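Local coordinates for hexokinase (Schistosoma mansoni, PDB 1BDG), which probably transfers a phosphoryl group from ATP to hexoses such as glucose, mannose and fructose, giving hexose 6-phosphates and ADP, at the entry to glycolysis, at residues Ile29-Arg32 / Met33-Met37; Gly40-Lys43 / Ser44-Glu47; Glu258-Cys261 / Trp262-Gln265. One frame throughout, in Å; residues are numbered along the deposited sequence.

Interaction 1 (Ile29-Arg32 / Met33-Met37); sequences ICDR and MGESM. Unlike the reference sequence in segment 33-37: Met33 (reference Thr).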
ATOM      1  N   ILE A  29      -5.986 -18.217   4.822  1.00 19.36           N
ATOM      2  CA  ILE A  29      -6.222 -16.786   4.573  1.00 19.16           C
ATOM      3  C   ILE A  29      -6.384 -16.655   3.054  1.00 19.17           C
ATOM      4  O   ILE A  29      -7.423 -16.213   2.562  1.00 18.89           O
ATOM      5  CB  ILE A  29      -5.050 -15.892   5.065  1.00 17.16           C
ATOM      6  CG1 ILE A  29      -5.080 -15.765   6.585  1.00 17.23           C
ATOM      7  CG2 ILE A  29      -5.096 -14.523   4.415  1.00 17.67           C
ATOM      8  CD1 ILE A  29      -4.260 -16.806   7.307  1.00 16.84           C
ATOM      9  N   CYS A  30      -5.393 -17.162   2.326  1.00 19.15           N
ATOM     10  CA  CYS A  30      -5.408 -17.161   0.870  1.00 19.05           C
ATOM     11  C   CYS A  30      -6.697 -17.759   0.320  1.00 17.66           C
ATOM     12  O   CYS A  30      -7.342 -17.156  -0.533  1.00 19.51           O
ATOM     13  CB  CYS A  30      -4.209 -17.945   0.349  1.00 20.68           C
ATOM     14  SG  CYS A  30      -4.317 -18.432  -1.354  1.00 19.28           S
ATOM     15  N   ASP A  31      -7.099 -18.904   0.860  1.00 18.19           N
ATOM     16  CA  ASP A  31      -8.316 -19.606   0.445  1.00 18.98           C
ATOM     17  C   ASP A  31      -9.562 -18.760   0.627  1.00 18.89           C
ATOM     18  O   ASP A  31     -10.408 -18.707  -0.255  1.00 19.05           O
ATOM     19  CB  ASP A  31      -8.477 -20.879   1.258  1.00 21.85           C
ATOM     20  CG  ASP A  31      -8.856 -22.052   0.416  1.00 22.17           C
ATOM     21  OD1 ASP A  31      -8.100 -22.340  -0.534  1.00 24.87           O
ATOM     22  OD2 ASP A  31      -9.891 -22.688   0.705  1.00 21.68           O
ATOM     23  N   ARG A  32      -9.693 -18.153   1.803  1.00 19.37           N
ATOM     24  CA  ARG A  32     -10.814 -17.268   2.129  1.00 18.90           C
ATOM     25  C   ARG A  32     -10.739 -16.013   1.244  1.00 18.90           C
ATOM     26  O   ARG A  32     -11.749 -15.556   0.709  1.00 18.67           O
ATOM     27  CB  ARG A  32     -10.754 -16.861   3.619  1.00 17.80           C
ATOM     28  CG  ARG A  32     -11.289 -17.902   4.579  1.00 16.37           C
ATOM     29  CD  ARG A  32     -10.890 -17.640   6.016  1.00 13.46           C
ATOM     30  NE  ARG A  32     -11.384 -18.693   6.902  1.00 13.19           N
ATOM     31  CZ  ARG A  32     -12.444 -18.576   7.709  1.00 15.91           C
ATOM     32  NH1 ARG A  32     -13.128 -17.434   7.769  1.00 13.75           N
ATOM     33  NH2 ARG A  32     -12.888 -19.637   8.389  1.00 16.02           N
ATOM     34  N   MET A  33      -9.531 -15.479   1.075  1.00 17.99           N
ATOM     35  CA  MET A  33      -9.318 -14.296   0.257  1.00 18.36           C
ATOM     36  C   MET A  33      -9.861 -14.550  -1.153  1.00 17.57           C
ATOM     37  O   MET A  33     -10.746 -13.827  -1.616  1.00 18.99           O
ATOM     38  CB  MET A  33      -7.830 -13.937   0.220  1.00 17.46           C
ATOM     39  CG  MET A  33      -7.504 -12.691  -0.594  1.00 18.59           C
ATOM     40  SD  MET A  33      -5.740 -12.217  -0.542  1.00 21.97           S
ATOM     41  CE  MET A  33      -5.686 -11.548   1.124  1.00 18.85           C
ATOM     42  N   GLY A  34      -9.354 -15.592  -1.810  1.00 14.95           N
ATOM     43  CA  GLY A  34      -9.817 -15.934  -3.141  1.00 13.72           C
ATOM     44  C   GLY A  34     -11.321 -16.076  -3.161  1.00 16.07           C
ATOM     45  O   GLY A  34     -11.976 -15.661  -4.108  1.00 17.68           O
ATOM     46  N   GLU A  35     -11.885 -16.641  -2.102  1.00 18.01           N
ATOM     47  CA  GLU A  35     -13.332 -16.794  -2.017  1.00 19.34           C
ATOM     48  C   GLU A  35     -13.994 -15.405  -2.120  1.00 19.06           C
ATOM     49  O   GLU A  35     -15.012 -15.263  -2.803  1.00 19.94           O
ATOM     50  CB  GLU A  35     -13.737 -17.518  -0.707  1.00 22.57           C
ATOM     51  CG  GLU A  35     -13.308 -19.009  -0.593  1.00 27.40           C
ATOM     52  CD  GLU A  35     -13.278 -19.557   0.868  1.00 30.97           C
ATOM     53  OE1 GLU A  35     -14.149 -19.198   1.698  1.00 33.38           O
ATOM     54  OE2 GLU A  35     -12.366 -20.351   1.202  1.00 30.44           O
ATOM     55  N   SER A  36     -13.403 -14.382  -1.484  1.00 17.21           N
ATOM     56  CA  SER A  36     -13.956 -13.008  -1.503  1.00 16.10           C
ATOM     57  C   SER A  36     -13.824 -12.277  -2.819  1.00 16.30           C
ATOM     58  O   SER A  36     -14.744 -11.573  -3.218  1.00 18.64           O
ATOM     59  CB  SER A  36     -13.332 -12.134  -0.424  1.00 15.23           C
ATOM     60  OG  SER A  36     -13.446 -12.744   0.843  1.00 20.14           O
ATOM     61  N   MET A  37     -12.676 -12.397  -3.475  1.00 15.89           N
ATOM     62  CA  MET A  37     -12.465 -11.729  -4.751  1.00 14.67           C
ATOM     63  C   MET A  37     -13.484 -12.175  -5.803  1.00 17.02           C
ATOM     64  O   MET A  37     -14.068 -11.324  -6.493  1.00 16.42           O
ATOM     65  CB  MET A  37     -11.049 -11.965  -5.260  1.00 14.22           C
ATOM     66  CG  MET A  37      -9.967 -11.326  -4.438  1.00 13.53           C
ATOM     67  SD  MET A  37      -8.358 -11.630  -5.146  1.00 14.89           S
ATOM     68  CE  MET A  37      -7.326 -10.591  -4.169  1.00 11.82           C
TER
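The amide of Met33 bonds to Ile29 O, with N at 2.7 Å from O. It is one of a run of bonds from the amide of residue i+4 back to the carbonyl of residue i, inside one helix. Next comes Gly34 N to Cys30 O at 2.9 Å, almost straight at the hydrogen (178°). Glu35 N follows to Asp31 O at 3.1 Å. Ser36 N then reaches Arg32 O at 3.0 Å. That last carbonyl takes a second bond, from Ser36 OG at 3.3 Å from Arg32 O. The hydroxyl comes from above the carbonyl plane. It can do so because Ser36 OG stands anti to its own carbonyl carbon (chi1 -54°), beside the backbone N. The two bonds tie Ser36 back to the preceding turn.

One turn apart, the carboxylates of Asp31 and Glu35 stand near each other, with OD2 of Asp31 3.4 Å from OE2 of Glu35. Their planes are at right angles. Both acids are exposed, so solvent probably screens their like charges. Across the helix the chemistry is apolar. Met33, where the reference sequence has Thr, ends with CE 4.5 Å from CG2 of Ile29, a loose contact. Cys30 and Met37 pack on Cys384 of helix 357-389. Ile29 and Arg32 meet the loop ahead of helix 265-272. Helix 23-41 thus packs on helix 357-389 with one strip of side chains and on the loop with another.

Interaction 2 (Gly40-Lys43 / Ser44-Glu47); sequences GLQK and STNE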
ATOM      1  N   GLY A  40     -16.680 -10.538  -5.094  1.00 16.86           N
ATOM      2  CA  GLY A  40     -16.674  -9.114  -5.403  1.00 15.83           C
ATOM      3  C   GLY A  40     -16.852  -8.779  -6.878  1.00 15.55           C
ATOM      4  O   GLY A  40     -17.239  -7.659  -7.229  1.00 13.70           O
ATOM      5  N   LEU A  41     -16.520  -9.735  -7.746  1.00 15.36           N
ATOM      6  CA  LEU A  41     -16.650  -9.552  -9.194  1.00 14.77           C
ATOM      7  C   LEU A  41     -18.101  -9.809  -9.595  1.00 14.96           C
ATOM      8  O   LEU A  41     -18.548  -9.398 -10.666  1.00 15.62           O
ATOM      9  CB  LEU A  41     -15.700 -10.493  -9.954  1.00 12.73           C
ATOM     10  CG  LEU A  41     -14.208 -10.341  -9.633  1.00 14.78           C
ATOM     11  CD1 LEU A  41     -13.455 -11.578  -9.997  1.00 15.77           C
ATOM     12  CD2 LEU A  41     -13.600  -9.150 -10.327  1.00 15.72           C
ATOM     13  N   GLN A  42     -18.840 -10.455  -8.705  1.00 16.17           N
ATOM     14  CA  GLN A  42     -20.235 -10.772  -8.941  1.00 17.38           C
ATOM     15  C   GLN A  42     -21.139  -9.643  -8.449  1.00 19.50           C
ATOM     16  O   GLN A  42     -20.976  -9.128  -7.340  1.00 19.92           O
ATOM     17  CB  GLN A  42     -20.621 -12.065  -8.224  1.00 14.89           C
ATOM     18  CG  GLN A  42     -19.970 -13.345  -8.715  1.00 14.20           C
ATOM     19  CD  GLN A  42     -20.813 -14.570  -8.352  1.00 17.94           C
ATOM     20  OE1 GLN A  42     -21.345 -15.242  -9.231  1.00 19.72           O
ATOM     21  NE2 GLN A  42     -20.982 -14.831  -7.057  1.00 15.09           N
ATOM     22  N   LYS A  43     -22.134  -9.303  -9.258  1.00 20.26           N
ATOM     23  CA  LYS A  43     -23.071  -8.244  -8.917  1.00 21.91           C
ATOM     24  C   LYS A  43     -23.926  -8.596  -7.708  1.00 23.10           C
ATOM     25  O   LYS A  43     -24.044  -7.798  -6.763  1.00 24.66           O
ATOM     26  CB  LYS A  43     -23.962  -7.927 -10.114  1.00 21.51           C
ATOM     27  CG  LYS A  43     -23.149  -7.533 -11.330  1.00 26.88           C
ATOM     28  CD  LYS A  43     -24.008  -7.319 -12.565  1.00 29.66           C
ATOM     29  CE  LYS A  43     -24.828  -6.041 -12.451  1.00 31.18           C
ATOM     30  NZ  LYS A  43     -24.845  -5.284 -13.741  1.00 31.19           N
ATOM     31  N   SER A  44     -24.478  -9.807  -7.703  1.00 23.11           N
ATOM     32  CA  SER A  44     -25.338 -10.219  -6.598  1.00 22.05           C
ATOM     33  C   SER A  44     -24.607 -10.408  -5.284  1.00 22.44           C
ATOM     34  O   SER A  44     -25.247 -10.578  -4.244  1.00 24.39           O
ATOM     35  CB  SER A  44     -26.100 -11.483  -6.964  1.00 20.89           C
ATOM     36  OG  SER A  44     -25.247 -12.417  -7.586  1.00 21.82           O
ATOM     37  N   THR A  45     -23.277 -10.332  -5.313  1.00 23.30           N
ATOM     38  CA  THR A  45     -22.485 -10.531  -4.107  1.00 22.55           C
ATOM     39  C   THR A  45     -21.312  -9.591  -3.883  1.00 21.61           C
ATOM     40  O   THR A  45     -20.435  -9.908  -3.081  1.00 22.32           O
ATOM     41  CB  THR A  45     -21.951 -11.975  -4.022  1.00 22.03           C
ATOM     42  OG1 THR A  45     -21.291 -12.315  -5.243  1.00 23.45           O
ATOM     43  CG2 THR A  45     -23.067 -12.947  -3.817  1.00 24.51           C
ATOM     44  N   ASN A  46     -21.273  -8.452  -4.570  1.00 22.03           N
ATOM     45  CA  ASN A  46     -20.178  -7.494  -4.362  1.00 21.83           C
ATOM     46  C   ASN A  46     -20.379  -6.705  -3.059  1.00 22.16           C
ATOM     47  O   ASN A  46     -19.481  -6.607  -2.213  1.00 20.88           O
ATOM     48  CB  ASN A  46     -20.075  -6.502  -5.521  1.00 20.84           C
ATOM     49  CG  ASN A  46     -19.182  -5.313  -5.184  1.00 23.39           C
ATOM     50  OD1 ASN A  46     -19.636  -4.353  -4.552  1.00 24.25           O
ATOM     51  ND2 ASN A  46     -17.906  -5.376  -5.584  1.00 22.98           N
ATOM     52  N   GLU A  47     -21.594  -6.185  -2.900  1.00 22.38           N
ATOM     53  CA  GLU A  47     -21.986  -5.390  -1.746  1.00 22.51           C
ATOM     54  C   GLU A  47     -21.977  -6.173  -0.427  1.00 21.63           C
ATOM     55  O   GLU A  47     -22.275  -5.622   0.625  1.00 21.90           O
ATOM     56  CB  GLU A  47     -23.370  -4.793  -2.004  1.00 24.79           C
ATOM     57  CG  GLU A  47     -23.849  -3.754  -0.986  1.00 30.26           C
ATOM     58  CD  GLU A  47     -25.298  -3.367  -1.215  1.00 32.91           C
ATOM     59  OE1 GLU A  47     -26.182  -4.110  -0.736  1.00 34.48           O
ATOM     60  OE2 GLU A  47     -25.556  -2.345  -1.895  1.00 34.00           O
TER
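The flat amide of Asn46 gives an N-H of ND2 to Gly40 O, which lies only 5° out of the amide plane. ND2 is 2.9 Å from Gly40 O and the bond is nearly straight at the hydrogen. It also lies in the carbonyl plane and uses a lone pair. Asn46 reaches it because CG is anti to the backbone N (chi1 166°). An asparagine side chain thus takes a carbonyl in the last turn of helix 23-41. The Asn46 side chain is about 9 Å from that of the substrate-binding Glu249.

The second flat group, the amide of Gln42, gives a poorer bond. Its NE2 is 3.1 Å from Thr45 OG1, and the angle makes this weak. The two side chains run alongside each other and point the same way. CB of Gln42 is also near that hydroxyl oxygen. The stronger partner of Thr45 OG1 is Leu39 O, in the preceding helix.

In the backbone, Thr45 N bonds to Gln42 O at 3.3 Å, from well above the carbonyl plane (68° out of it). This i+3 to i bond lies at the start of the short, weakly bonded helix 43-46. Lys43 N bonds to Glu234 OE1, and Asn46 O accepts a hydrogen bond from Lys52 NZ. Leu41 packs on Tyr226 and Glu228 of strand 222-229, while Asn46 touches Leu235 in a loop.

Interaction 3 (Glu258-Cys261 / Trp262-Gln265); sequences ELDC and WRTQ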
ATOM      1  N   GLU A 258     -13.542 -12.267   8.171  1.00 17.62           N
ATOM      2  CA  GLU A 258     -12.732 -13.324   7.546  1.00 16.68           C
ATOM      3  C   GLU A 258     -11.380 -13.616   8.207  1.00 17.29           C
ATOM      4  O   GLU A 258     -10.863 -14.726   8.115  1.00 18.89           O
ATOM      5  CB  GLU A 258     -12.520 -13.052   6.049  1.00 16.39           C
ATOM      6  CG  GLU A 258     -13.777 -12.822   5.218  1.00 13.42           C
ATOM      7  CD  GLU A 258     -14.093 -11.355   5.037  1.00 14.22           C
ATOM      8  OE1 GLU A 258     -13.849 -10.584   5.970  1.00 18.23           O
ATOM      9  OE2 GLU A 258     -14.585 -10.951   3.968  1.00 16.69           O
ATOM     10  N   LEU A 259     -10.795 -12.641   8.879  1.00 16.26           N
ATOM     11  CA  LEU A 259      -9.508 -12.877   9.523  1.00 17.11           C
ATOM     12  C   LEU A 259      -9.629 -12.916  11.047  1.00 18.35           C
ATOM     13  O   LEU A 259      -8.620 -12.808  11.761  1.00 18.07           O
ATOM     14  CB  LEU A 259      -8.502 -11.809   9.104  1.00 13.73           C
ATOM     15  CG  LEU A 259      -8.192 -11.747   7.614  1.00 13.84           C
ATOM     16  CD1 LEU A 259      -7.336 -10.531   7.308  1.00  9.47           C
ATOM     17  CD2 LEU A 259      -7.515 -13.038   7.179  1.00 12.21           C
ATOM     18  N   ASP A 260     -10.848 -13.161  11.528  1.00 20.43           N
ATOM     19  CA  ASP A 260     -11.151 -13.192  12.962  1.00 22.39           C
ATOM     20  C   ASP A 260     -10.462 -14.228  13.821  1.00 20.49           C
ATOM     21  O   ASP A 260     -10.509 -14.136  15.040  1.00 23.34           O
ATOM     22  CB  ASP A 260     -12.662 -13.279  13.191  1.00 24.04           C
ATOM     23  CG  ASP A 260     -13.330 -11.917  13.192  1.00 26.43           C
ATOM     24  OD1 ASP A 260     -12.603 -10.888  13.242  1.00 28.34           O
ATOM     25  OD2 ASP A 260     -14.580 -11.881  13.156  1.00 25.77           O
ATOM     26  N   CYS A 261      -9.859 -15.232  13.210  1.00 19.21           N
ATOM     27  CA  CYS A 261      -9.179 -16.254  13.985  1.00 18.02           C
ATOM     28  C   CYS A 261      -7.704 -15.926  14.122  1.00 18.46           C
ATOM     29  O   CYS A 261      -7.033 -16.371  15.057  1.00 17.15           O
ATOM     30  CB  CYS A 261      -9.309 -17.593  13.283  1.00 16.04           C
ATOM     31  SG  CYS A 261     -10.973 -18.129  13.161  1.00 15.55           S
ATOM     32  N   TRP A 262      -7.216 -15.132  13.180  1.00 17.69           N
ATOM     33  CA  TRP A 262      -5.819 -14.771  13.116  1.00 17.63           C
ATOM     34  C   TRP A 262      -5.478 -13.393  13.664  1.00 16.88           C
ATOM     35  O   TRP A 262      -4.310 -13.071  13.856  1.00 18.00           O
ATOM     36  CB  TRP A 262      -5.359 -14.950  11.677  1.00 14.04           C
ATOM     37  CG  TRP A 262      -5.659 -16.350  11.191  1.00 12.26           C
ATOM     38  CD1 TRP A 262      -4.974 -17.474  11.499  1.00 13.00           C
ATOM     39  CD2 TRP A 262      -6.728 -16.757  10.330  1.00 11.63           C
ATOM     40  NE1 TRP A 262      -5.533 -18.557  10.886  1.00 11.69           N
ATOM     41  CE2 TRP A 262      -6.617 -18.150  10.162  1.00 10.60           C
ATOM     42  CE3 TRP A 262      -7.775 -16.085   9.686  1.00 12.35           C
ATOM     43  CZ2 TRP A 262      -7.507 -18.883   9.386  1.00  9.67           C
ATOM     44  CZ3 TRP A 262      -8.663 -16.816   8.914  1.00 10.54           C
ATOM     45  CH2 TRP A 262      -8.519 -18.204   8.774  1.00  9.95           C
ATOM     46  N   ARG A 263      -6.489 -12.576  13.907  1.00 17.68           N
ATOM     47  CA  ARG A 263      -6.258 -11.254  14.467  1.00 18.52           C
ATOM     48  C   ARG A 263      -6.099 -11.373  15.984  1.00 19.33           C
ATOM     49  O   ARG A 263      -6.870 -12.075  16.641  1.00 18.77           O
ATOM     50  CB  ARG A 263      -7.396 -10.312  14.094  1.00 15.52           C
ATOM     51  CG  ARG A 263      -7.468 -10.085  12.602  1.00 17.49           C
ATOM     52  CD  ARG A 263      -8.598  -9.160  12.192  1.00 19.15           C
ATOM     53  NE  ARG A 263      -8.429  -7.828  12.750  1.00 19.00           N
ATOM     54  CZ  ARG A 263      -9.137  -7.335  13.764  1.00 17.35           C
ATOM     55  NH1 ARG A 263     -10.096  -8.059  14.357  1.00 12.78           N
ATOM     56  NH2 ARG A 263      -8.859  -6.111  14.198  1.00 17.81           N
ATOM     57  N   THR A 264      -5.045 -10.745  16.511  1.00 20.30           N
ATOM     58  CA  THR A 264      -4.730 -10.753  17.940  1.00 18.98           C
ATOM     59  C   THR A 264      -5.245  -9.486  18.620  1.00 18.71           C
ATOM     60  O   THR A 264      -5.786  -8.593  17.957  1.00 18.60           O
ATOM     61  CB  THR A 264      -3.212 -10.850  18.163  1.00 19.76           C
ATOM     62  OG1 THR A 264      -2.586  -9.641  17.723  1.00 22.91           O
ATOM     63  CG2 THR A 264      -2.628 -12.018  17.387  1.00 19.16           C
ATOM     64  N   GLN A 265      -5.053  -9.395  19.935  1.00 19.52           N
ATOM     65  CA  GLN A 265      -5.517  -8.230  20.702  1.00 21.11           C
ATOM     66  C   GLN A 265      -4.747  -6.950  20.390  1.00 20.31           C
ATOM     67  O   GLN A 265      -5.261  -5.843  20.557  1.00 20.64           O
ATOM     68  CB  GLN A 265      -5.507  -8.504  22.217  1.00 21.92           C
ATOM     69  CG  GLN A 265      -4.180  -9.015  22.776  1.00 26.34           C
ATOM     70  CD  GLN A 265      -4.039  -8.813  24.288  1.00 26.21           C
ATOM     71  OE1 GLN A 265      -3.737  -7.708  24.763  1.00 24.33           O
ATOM     72  NE2 GLN A 265      -4.222  -9.886  25.040  1.00 27.38           N
TER
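The first two torsions of Trp262 set its ring against Cys261 and Leu259. The ring leaves beside the backbone N (chi1 -55°) and turns at chi2 (-77°), so that one face lies under Cys261 CB. That carbon is 4.1 Å from the centroid of the six-membered ring, a CH-pi contact over the face. Cys261 SG lies over the same face, 5.0 Å from the Trp262 six-ring centroid, a long sulfur-aromatic contact. The ring edge meets the chain before it: Glu258 O lies near the ring plane by CZ3. Leu259 CD2 is 4.0 Å from CE3 of Trp262, and the two side chains meet at about a right angle.

Arg263 bends at chi3 (63°). Its CG passes 4.0 Å from Leu259 CB, and the guanidinium runs alongside Asp260. Arg263 NH1 is 3.9 Å from Asp260 OD1, a long salt bridge with the carboxylate oxygen near the guanidinium plane. Asp271 offers a second, also weak, ion pair at NH2.

Leu259 O receives two amides. Trp262 N is 3.1 Å and Arg263 N 3.0 Å from Leu259 O, the latter bond weak. Thr264 then takes the N-cap of helix 265-272, with a weak bond from Phe266 N to its OG1. The whole is a type I beta turn over Leu259-Trp262, leading into a helix capped by Thr264, within the predicted large subdomain of the hexokinase fold.

Interactions 1 and 2 follow each other on helix 23-41. Interaction 1 is mid-helix and partly buried, with regular backbone bonds. Interaction 2 is at the surface, where the helix ends, and side-chain amides do more of the bonding. Interaction 3 is also at the surface, in a loop far along the sequence, and rests on an aromatic face and a long ion pair. It touches interaction 1 directly: Arg32 NE lies 3.5 Å from Trp262 CH2, and Ile29 CG1 lies 3.7 Å from Leu259 CD2. The helix and the loop thus pack directly, through Ile29 on Leu259 and the Arg32 side chain on the Trp262 ring. Interactions 2 and 3 do not touch; their nearest atoms are about 9 Å apart.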